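Local coordinates for protein aspartate aminotransferase (Giardia lamblia, PDB 3MEB) that probably catalyses the pyridoxal-phosphate-dependent exchange of an amino group between L-aspartate and 2-oxoglutarate, giving oxaloacetate and L-glutamate, at residues Leu185-Phe189 / Ser190-Lys194; Lys225-Leu228 / Pro229-Lys232. All coordinates share one frame; numbering follows the deposited sequence.

Both interactions are local. Interaction 1 runs from a loop into the first turn of helix 189-198, and interaction 2 lies wholly within helix 221-234, which packs beside it. The centres of the two contacts lie about 14 Å apart, and each is only partly buried, away from the cofactor site. Interaction 1 combines a capping residue, a water and an aromatic ring. In interaction 2 a proline removes one backbone donor; backbone bonds resume after it and one aliphatic pair adds to them. The two meet directly. K193 NZ forms a salt bridge of 2.7 Å with E226 OE2, and F189 CZ packs on L227 CG at 3.8 Å. Charge thus sits next to apolar packing in the same helix-helix seam.

Interaction 1 (Leu185-Phe189 / Ser190-Lys194); sequences LEIDF and SNTKK
S190 and D188 meet through a water at the start of helix 189-198. The water accepts from S190 N at 3.1 Å and gives a weak bond to D188 OD1 at 3.3 Å. D188 is at the N-cap position and is also the centre of an inverse gamma turn. Its CG is anti to the backbone N (chi1 180°), and the carboxylate lies beside the first turn. N191 follows, with N191 CB 3.6 Å from D188 OD2. T192 N donates to D188 O at 3.0 Å. T192 OG1 lies 3.5 Å from I187 CG2, and its hydroxyl bonds to T177 O. K193 N then donates to F189 O at 3.1 Å. The K193 and F189 side chains cross at about a right angle. K193 CG makes a CH-pi contact over one face of the F189 ring, 4.2 Å from its centroid and toward the rim. K193 CD comes closer still to the ring, 3.7 Å from F189 CE2. The chain bends at chi3 (-70°), and NZ forms a salt bridge with E226 of helix 221-234. The D188 carboxylate reaches the first-turn N-H of S190 through the water. A negative charge there would probably suit the helix dipole, while K193 gives methylene to the ring and charge to the neighbouring helix.

Interaction 2 (Lys225-Leu228 / Pro229-Lys232); sequences KELL and PIMK
The two segments hold no aromatic ring. The P229 pyrrolidine ring, puckered C-gamma endo, lies against the turn before it. P229 CG lies 3.3 Å from E226 O, and P229 CD lies 3.2 Å from K225 O. On the other side of the peptide link that joins the two residues, L228 CB is held 3.2 Å from P229 CD. The L228 and P229 side chains cross at about a right angle. The L228 chi1 of -180° sets CG beside its own carbonyl carbon, which brings L228 CG 3.6 Å from P229 N.

P229 has no N-H, so K225 O gets no bond from it, and the helix is kinked here. The bonding resumes at once. L227 O accepts from M231 N at 3.0 Å and takes a second, weak bond from I230 N. L228 O accepts from K232 N at 2.9 Å. Among the side chains, I230 CD1 meets L227 CD2 at 4.1 Å.

Helix 221-234 is the crossover between parallel strands 204-208 and 237-242, a beta-alpha-beta unit of the main sheet. E226, L227 and I230 touch helix 189-198. K225, L228 and M231 touch helix 257-264. The helix packs against both, with L228 also reaching the loop residues A265 and V267.

Interaction 1 (Leu185-Phe189 / Ser190-Lys194)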
loop_
_atom_site.group_PDB
_atom_site.type_symbol
_atom_site.label_atom_id
_atom_site.label_comp_id
_atom_site.label_asym_id
_atom_site.label_seq_id
_atom_site.Cartn_x
_atom_site.Cartn_y
_atom_site.Cartn_z
ATOM N N LEU A 185 19.053 28.588 12.094
ATOM C CA LEU A 185 17.720 28.244 11.564
ATOM C C LEU A 185 17.116 29.384 10.746
ATOM O O LEU A 185 16.148 30.043 11.157
ATOM C CB LEU A 185 16.734 27.869 12.690
ATOM C CG LEU A 185 16.954 26.590 13.473
ATOM C CD1 LEU A 185 15.750 26.281 14.414
ATOM C CD2 LEU A 185 17.191 25.478 12.481
ATOM N N GLU A 186 17.702 29.607 9.578
ATOM C CA GLU A 186 17.191 30.581 8.625
ATOM C C GLU A 186 17.531 30.049 7.236
ATOM O O GLU A 186 18.595 29.471 7.049
ATOM C CB GLU A 186 17.838 31.945 8.872
ATOM C CG GLU A 186 17.453 32.984 7.814
ATOM C CD GLU A 186 18.219 34.289 7.916
ATOM O OE1 GLU A 186 19.339 34.302 8.470
ATOM O OE2 GLU A 186 17.689 35.313 7.426
ATOM N N ILE A 187 16.611 30.200 6.296
ATOM C CA ILE A 187 16.835 29.813 4.918
ATOM C C ILE A 187 17.762 30.832 4.223
ATOM O O ILE A 187 17.520 32.047 4.244
ATOM C CB ILE A 187 15.505 29.661 4.136
ATOM C CG1 ILE A 187 14.669 28.547 4.745
ATOM C CG2 ILE A 187 15.784 29.389 2.595
ATOM C CD1 ILE A 187 13.165 28.636 4.514
ATOM N N ASP A 188 18.809 30.319 3.590
ATOM C CA ASP A 188 19.769 31.142 2.856
ATOM C C ASP A 188 19.155 31.426 1.499
ATOM O O ASP A 188 19.613 30.914 0.464
ATOM C CB ASP A 188 21.089 30.393 2.755
ATOM C CG ASP A 188 22.156 31.153 2.012
ATOM O OD1 ASP A 188 21.971 32.367 1.703
ATOM O OD2 ASP A 188 23.199 30.522 1.732
ATOM N N PHE A 189 18.131 32.277 1.514
ATOM C CA PHE A 189 17.210 32.428 0.402
ATOM C C PHE A 189 17.841 32.960 -0.877
ATOM O O PHE A 189 17.437 32.598 -1.989
ATOM C CB PHE A 189 15.984 33.253 0.802
ATOM C CG PHE A 189 14.894 33.195 -0.212
ATOM C CD1 PHE A 189 14.261 31.992 -0.505
ATOM C CD2 PHE A 189 14.546 34.319 -0.934
ATOM C CE1 PHE A 189 13.278 31.935 -1.478
ATOM C CE2 PHE A 189 13.564 34.271 -1.910
ATOM C CZ PHE A 189 12.928 33.088 -2.179
ATOM N N SER A 190 18.859 33.794 -0.714
ATOM C CA SER A 190 19.670 34.268 -1.830
ATOM C C SER A 190 20.231 33.078 -2.620
ATOM O O SER A 190 20.098 33.000 -3.860
ATOM C CB SER A 190 20.785 35.176 -1.274
ATOM O OG SER A 190 21.419 35.918 -2.293
ATOM N N ASN A 191 20.868 32.147 -1.922
ATOM C CA ASN A 191 21.363 30.927 -2.591
ATOM C C ASN A 191 20.279 29.962 -3.076
ATOM O O ASN A 191 20.452 29.279 -4.098
ATOM C CB ASN A 191 22.432 30.229 -1.731
ATOM C CG ASN A 191 23.769 31.000 -1.763
ATOM O OD1 ASN A 191 24.392 31.253 -0.736
ATOM N ND2 ASN A 191 24.146 31.452 -2.945
ATOM N N THR A 192 19.159 29.886 -2.359
ATOM C CA THR A 192 18.029 29.123 -2.837
ATOM C C THR A 192 17.674 29.534 -4.280
ATOM O O THR A 192 17.562 28.692 -5.173
ATOM C CB THR A 192 16.788 29.296 -1.904
ATOM O OG1 THR A 192 17.117 28.911 -0.554
ATOM C CG2 THR A 192 15.654 28.462 -2.432
ATOM N N LYS A 193 17.505 30.830 -4.511
ATOM C CA LYS A 193 17.168 31.329 -5.817
ATOM C C LYS A 193 18.248 31.057 -6.866
ATOM O O LYS A 193 17.923 30.672 -7.990
ATOM C CB LYS A 193 16.929 32.820 -5.749
ATOM C CG LYS A 193 15.661 33.159 -5.019
ATOM C CD LYS A 193 15.411 34.691 -5.051
ATOM C CE LYS A 193 16.413 35.485 -4.176
ATOM N NZ LYS A 193 16.164 36.971 -4.223
ATOM N N LYS A 194 19.515 31.232 -6.494
ATOM C CA LYS A 194 20.628 30.981 -7.442
ATOM C C LYS A 194 20.625 29.549 -7.882
ATOM O O LYS A 194 20.806 29.259 -9.061
ATOM C CB LYS A 194 21.989 31.349 -6.833
ATOM C CG LYS A 194 22.162 32.873 -6.712
ATOM C CD LYS A 194 23.340 33.294 -5.816
ATOM C CE LYS A 194 23.462 34.809 -5.712
ATOM N NZ LYS A 194 24.761 35.188 -5.098
HETATM O O HOH W 1 19.936 34.990 1.898
#

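Interaction 2 (Lys225-Leu228 / Pro229-Lys232)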
loop_
_atom_site.group_PDB
_atom_site.type_symbol
_atom_site.label_atom_id
_atom_site.label_comp_id
_atom_site.label_asym_id
_atom_site.label_seq_id
_atom_site.Cartn_x
_atom_site.Cartn_y
_atom_site.Cartn_z
ATOM N N LYS A 225 6.643 33.993 -3.528
ATOM C CA LYS A 225 6.349 34.838 -4.675
ATOM C C LYS A 225 7.583 35.171 -5.513
ATOM O O LYS A 225 7.459 35.367 -6.712
ATOM C CB LYS A 225 5.654 36.131 -4.276
ATOM C CG LYS A 225 4.236 35.921 -3.858
ATOM C CD LYS A 225 3.598 37.199 -3.393
ATOM C CE LYS A 225 2.274 36.922 -2.693
ATOM N NZ LYS A 225 1.187 37.763 -3.259
ATOM N N GLU A 226 8.755 35.211 -4.885
ATOM C CA GLU A 226 10.019 35.385 -5.607
ATOM C C GLU A 226 10.410 34.142 -6.428
ATOM O O GLU A 226 11.034 34.270 -7.470
ATOM C CB GLU A 226 11.154 35.686 -4.643
ATOM C CG GLU A 226 11.193 37.118 -4.083
ATOM C CD GLU A 226 12.547 37.430 -3.499
ATOM O OE1 GLU A 226 12.640 37.628 -2.290
ATOM O OE2 GLU A 226 13.537 37.408 -4.244
ATOM N N LEU A 227 10.090 32.963 -5.919
ATOM C CA LEU A 227 10.420 31.706 -6.598
ATOM C C LEU A 227 9.537 31.520 -7.832
ATOM O O LEU A 227 9.995 31.001 -8.861
ATOM C CB LEU A 227 10.336 30.502 -5.647
ATOM C CG LEU A 227 11.343 30.472 -4.499
ATOM C CD1 LEU A 227 11.034 29.294 -3.561
ATOM C CD2 LEU A 227 12.761 30.357 -5.010
ATOM N N LEU A 228 8.297 32.019 -7.765
ATOM C CA LEU A 228 7.338 31.892 -8.879
ATOM C C LEU A 228 7.911 32.224 -10.283
ATOM O O LEU A 228 7.929 31.371 -11.159
ATOM C CB LEU A 228 6.061 32.704 -8.583
ATOM C CG LEU A 228 4.956 32.680 -9.640
ATOM C CD1 LEU A 228 4.527 31.232 -9.845
ATOM C CD2 LEU A 228 3.755 33.603 -9.281
ATOM N N PRO A 229 8.370 33.457 -10.511
ATOM C CA PRO A 229 8.917 33.776 -11.839
ATOM C C PRO A 229 10.150 32.941 -12.278
ATOM O O PRO A 229 10.365 32.779 -13.485
ATOM C CB PRO A 229 9.307 35.252 -11.710
ATOM C CG PRO A 229 9.522 35.433 -10.213
ATOM C CD PRO A 229 8.439 34.623 -9.614
ATOM N N ILE A 230 10.948 32.445 -11.323
ATOM C CA ILE A 230 12.111 31.627 -11.645
ATOM C C ILE A 230 11.581 30.286 -12.201
ATOM O O ILE A 230 12.045 29.768 -13.217
ATOM C CB ILE A 230 12.982 31.318 -10.381
ATOM C CG1 ILE A 230 13.568 32.586 -9.752
ATOM C CG2 ILE A 230 14.121 30.346 -10.709
ATOM C CD1 ILE A 230 14.155 32.324 -8.357
ATOM N N MET A 231 10.587 29.743 -11.512
ATOM C CA MET A 231 9.961 28.480 -11.878
ATOM C C MET A 231 9.284 28.576 -13.243
ATOM O O MET A 231 9.379 27.641 -14.053
ATOM C CB MET A 231 8.947 28.075 -10.794
ATOM C CG MET A 231 9.565 27.776 -9.447
ATOM S SD MET A 231 10.532 26.260 -9.342
ATOM C CE MET A 231 9.319 24.979 -9.674
ATOM N N LYS A 232 8.619 29.704 -13.492
ATOM C CA LYS A 232 7.979 29.982 -14.785
ATOM C C LYS A 232 9.038 30.126 -15.870
ATOM O O LYS A 232 8.941 29.487 -16.912
ATOM C CB LYS A 232 7.154 31.279 -14.740
ATOM C CG LYS A 232 5.821 31.220 -13.921
ATOM C CD LYS A 232 4.774 30.353 -14.595
ATOM C CE LYS A 232 4.209 30.971 -15.867
ATOM N NZ LYS A 232 3.540 29.866 -16.642
#